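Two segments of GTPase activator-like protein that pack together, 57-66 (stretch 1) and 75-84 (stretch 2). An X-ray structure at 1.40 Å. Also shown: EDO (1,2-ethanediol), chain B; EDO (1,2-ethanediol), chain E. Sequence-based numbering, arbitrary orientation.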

# COMPACT_ATOMS: atom_id res chain seq x y z
N ASN A 57 1.99 22.56 -0.57
CA ASN A 57 1.03 22.88 -1.57
C ASN A 57 0.10 21.79 -1.99
O ASN A 57 -0.53 21.86 -3.04
N ASP A 58 0.00 20.72 -1.18
CA ASP A 58 -0.90 19.59 -1.48
C ASP A 58 -0.60 18.93 -2.81
O ASP A 58 -1.47 18.31 -3.40
N MET A 59 0.66 18.95 -3.22
CA MET A 59 1.03 18.35 -4.47
C MET A 59 0.78 16.83 -4.48
O MET A 59 0.49 16.25 -5.54
N ASP A 60 0.90 16.20 -3.31
CA ASP A 60 0.68 14.77 -3.18
C ASP A 60 -0.71 14.47 -2.62
O ASP A 60 -0.97 13.33 -2.19
N GLY A 61 -1.63 15.44 -2.65
CA GLY A 61 -2.96 15.26 -2.13
C GLY A 61 -3.14 16.01 -0.82
O GLY A 61 -2.16 16.32 -0.16
N GLN A 62 -4.38 16.22 -0.46
CA GLN A 62 -4.72 16.88 0.80
C GLN A 62 -4.58 15.98 2.02
O GLN A 62 -4.29 16.48 3.12
N TYR A 63 -4.75 14.69 1.85
CA TYR A 63 -4.80 13.72 2.96
C TYR A 63 -3.99 12.47 2.70
O TYR A 63 -3.88 12.04 1.58
N THR A 64 -3.46 11.88 3.77
CA THR A 64 -3.01 10.49 3.73
C THR A 64 -3.58 9.77 4.95
O THR A 64 -4.39 10.34 5.68
N TYR A 65 -3.19 8.52 5.09
CA TYR A 65 -3.53 7.72 6.23
C TYR A 65 -2.24 7.43 7.01
O TYR A 65 -1.20 7.13 6.42
N CYS A 66 -2.35 7.50 8.35
CA CYS A 66 -1.18 7.36 9.21
C CYS A 66 -1.52 6.51 10.43
O CYS A 66 -2.61 6.58 10.97
N VAL A 75 3.66 6.25 7.94
CA VAL A 75 2.97 7.09 6.99
C VAL A 75 2.75 6.23 5.76
O VAL A 75 3.72 5.67 5.20
N PHE A 76 1.49 6.10 5.34
CA PHE A 76 1.18 5.37 4.10
C PHE A 76 1.24 6.33 2.92
O PHE A 76 0.87 7.52 3.02
N HIS A 77 1.75 5.80 1.81
CA HIS A 77 1.82 6.53 0.54
C HIS A 77 0.79 5.93 -0.36
O HIS A 77 1.04 4.90 -0.99
N VAL A 78 -0.41 6.48 -0.37
CA VAL A 78 -1.59 5.86 -0.96
C VAL A 78 -1.78 6.48 -2.36
O VAL A 78 -2.17 7.64 -2.46
N THR A 79 -1.51 5.75 -3.41
CA THR A 79 -1.49 6.35 -4.75
C THR A 79 -2.86 6.90 -5.10
O THR A 79 -2.91 7.93 -5.76
N THR A 80 -3.96 6.31 -4.67
CA THR A 80 -5.28 6.82 -4.98
C THR A 80 -5.57 8.15 -4.22
O THR A 80 -6.50 8.87 -4.61
N GLN A 81 -4.80 8.46 -3.16
CA GLN A 81 -4.93 9.77 -2.46
C GLN A 81 -4.22 10.90 -3.20
O GLN A 81 -4.36 12.07 -2.83
N MET A 82 -3.36 10.54 -4.14
CA MET A 82 -2.49 11.50 -4.83
C MET A 82 -3.16 11.95 -6.11
O MET A 82 -3.74 11.14 -6.82
N PRO A 83 -3.08 13.25 -6.44
CA PRO A 83 -3.76 13.74 -7.65
C PRO A 83 -3.11 13.18 -8.92
O PRO A 83 -1.92 12.94 -8.99
N THR A 84 -4.00 12.97 -9.90
CA THR A 84 -3.57 12.59 -11.24
C THR A 84 -3.83 13.74 -12.18
O THR A 84 -4.95 14.28 -12.23

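Where two strands diverge, side chains can take over the pairing that backbones can no longer reach, and this contact is a compact example. Near V75 the strands are still joined: F76 N donates to Y65 O (3.1 Å), while C66 (chi1 m) and V75 (chi1 t) lie on one face of the sheet, with C66 SG 4.3 Å from V75 CG2. One step further, T64 adopts t, which brings its hydroxyl to the facing strand, where OG1 donates to F76 O at 2.6 Å. A water extends the link, donating to T64 OG1 and accepting from V78 N, both at 2.8 Å.

V78 points toward stretch 1, and its t rotamer leaves CG2 4.3 Å from Y65 CD1. Y65 and F76 are both m; the F76 ring turns its edge to Y65 O.

Q81 also points inward. Its m, m conformation folds the side chain so that Q81 NE2 reaches Y63 O (3.3 Å) and the amide also grips the chain E ethanediol: Q81 NE2 donates to its O2 (2.8 Å), and Q81 OE1 accepts from its O1 (2.6 Å). The chain B ethanediol bridges Q62 N, Y63 N and Q81 O.

At G61 there is no room for a side chain: an ideal CB would sit 2.2 Å from Q81 O. P83 packs alongside, its CD 3.3 Å from G61 N.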

# COMPACT_ATOMS: atom_id res chain seq x y z
CB ASN A 57 1.71 23.36 -2.90
CG ASN A 57 2.72 24.49 -2.73
OD1 ASN A 57 2.34 25.61 -2.41
ND2 ASN A 57 3.99 24.21 -3.01
CB ASP A 58 -2.37 19.98 -1.40
CG ASP A 58 -2.84 20.35 -0.00
OD1 ASP A 58 -2.28 19.77 0.98
OD2 ASP A 58 -3.78 21.20 0.13
CB MET A 59 2.53 18.60 -4.72
CG MET A 59 2.99 17.94 -6.01
SD MET A 59 4.74 18.38 -6.32
CE MET A 59 5.64 17.45 -5.17
CB ASP A 60 1.75 14.17 -2.28
CG ASP A 60 3.11 14.30 -2.87
OD1 ASP A 60 3.30 13.98 -4.09
OD2 ASP A 60 4.03 14.79 -2.22
CB GLN A 62 -6.11 17.51 0.74
CG GLN A 62 -6.22 18.60 -0.31
CD GLN A 62 -7.61 19.09 -0.44
OE1 GLN A 62 -8.49 18.76 0.38
NE2 GLN A 62 -7.87 19.87 -1.48
CB TYR A 63 -6.23 13.31 3.26
CG TYR A 63 -7.08 14.42 3.77
CD1 TYR A 63 -7.86 15.19 2.89
CD2 TYR A 63 -7.13 14.75 5.13
CE1 TYR A 63 -8.62 16.27 3.33
CE2 TYR A 63 -7.91 15.81 5.58
CZ TYR A 63 -8.63 16.56 4.69
OH TYR A 63 -9.41 17.60 5.13
CB THR A 64 -1.52 10.43 3.60
OG1 THR A 64 -1.25 9.07 3.21
CG2 THR A 64 -0.80 10.79 4.85
CB TYR A 65 -4.21 6.39 5.79
CG TYR A 65 -5.60 6.61 5.24
CD1 TYR A 65 -5.78 6.91 3.89
CD2 TYR A 65 -6.72 6.60 6.06
CE1 TYR A 65 -7.03 7.18 3.41
CE2 TYR A 65 -7.97 6.84 5.59
CZ TYR A 65 -8.12 7.11 4.24
OH TYR A 65 -9.40 7.35 3.78
CB CYS A 66 -0.69 8.73 9.70
SG CYS A 66 -0.21 9.85 8.39
CB VAL A 75 3.77 8.33 6.62
CG1 VAL A 75 3.06 9.14 5.55
CG2 VAL A 75 3.99 9.19 7.85
CB PHE A 76 -0.18 4.69 4.20
CG PHE A 76 -0.19 3.59 5.25
CD1 PHE A 76 -0.69 3.85 6.51
CD2 PHE A 76 0.43 2.35 5.00
CE1 PHE A 76 -0.67 2.85 7.51
CE2 PHE A 76 0.43 1.37 5.98
CZ PHE A 76 -0.10 1.65 7.22
CB HIS A 77 3.18 6.45 -0.10
CG HIS A 77 4.28 7.07 0.67
ND1 HIS A 77 5.59 6.65 0.54
CD2 HIS A 77 4.31 8.18 1.47
CE1 HIS A 77 6.37 7.46 1.24
NE2 HIS A 77 5.62 8.40 1.82
CB VAL A 78 -2.83 6.06 -0.13
CG1 VAL A 78 -4.00 5.30 -0.74
CG2 VAL A 78 -2.56 5.58 1.34
CB THR A 79 -0.89 5.42 -5.79
OG1 THR A 79 -1.62 4.19 -5.81
CG2 THR A 79 0.58 5.15 -5.48
CB THR A 80 -6.41 5.85 -4.70
OG1 THR A 80 -6.34 5.42 -3.31
CG2 THR A 80 -6.34 4.60 -5.61
CB GLN A 81 -4.39 9.67 -1.02
CG GLN A 81 -5.24 8.83 -0.08
CD GLN A 81 -6.61 9.38 0.21
OE1 GLN A 81 -7.59 8.71 0.11
NE2 GLN A 81 -6.69 10.66 0.58
CB MET A 82 -1.14 10.86 -5.14
CG MET A 82 -0.41 10.34 -3.90
SD MET A 82 1.02 9.38 -4.40
CE MET A 82 1.54 8.68 -2.79
CB PRO A 83 -3.58 15.27 -7.58
CG PRO A 83 -2.55 15.49 -6.60
CD PRO A 83 -2.37 14.33 -5.70
CB THR A 84 -4.37 11.38 -11.70
OG1 THR A 84 -4.08 10.26 -10.83
CG2 THR A 84 -4.09 10.97 -13.10
C1 EDO B . -7.02 14.36 -2.50
O1 EDO B . -6.54 15.71 -2.27
C2 EDO B . -6.99 13.53 -1.22
O2 EDO B . -5.67 13.35 -0.74
C1 EDO E . -10.82 10.02 1.36
O1 EDO E . -9.93 8.87 1.29
C2 EDO E . -10.25 11.37 1.83
O2 EDO E . -9.21 11.89 0.98
O HOH W 1 -0.64 9.12 0.47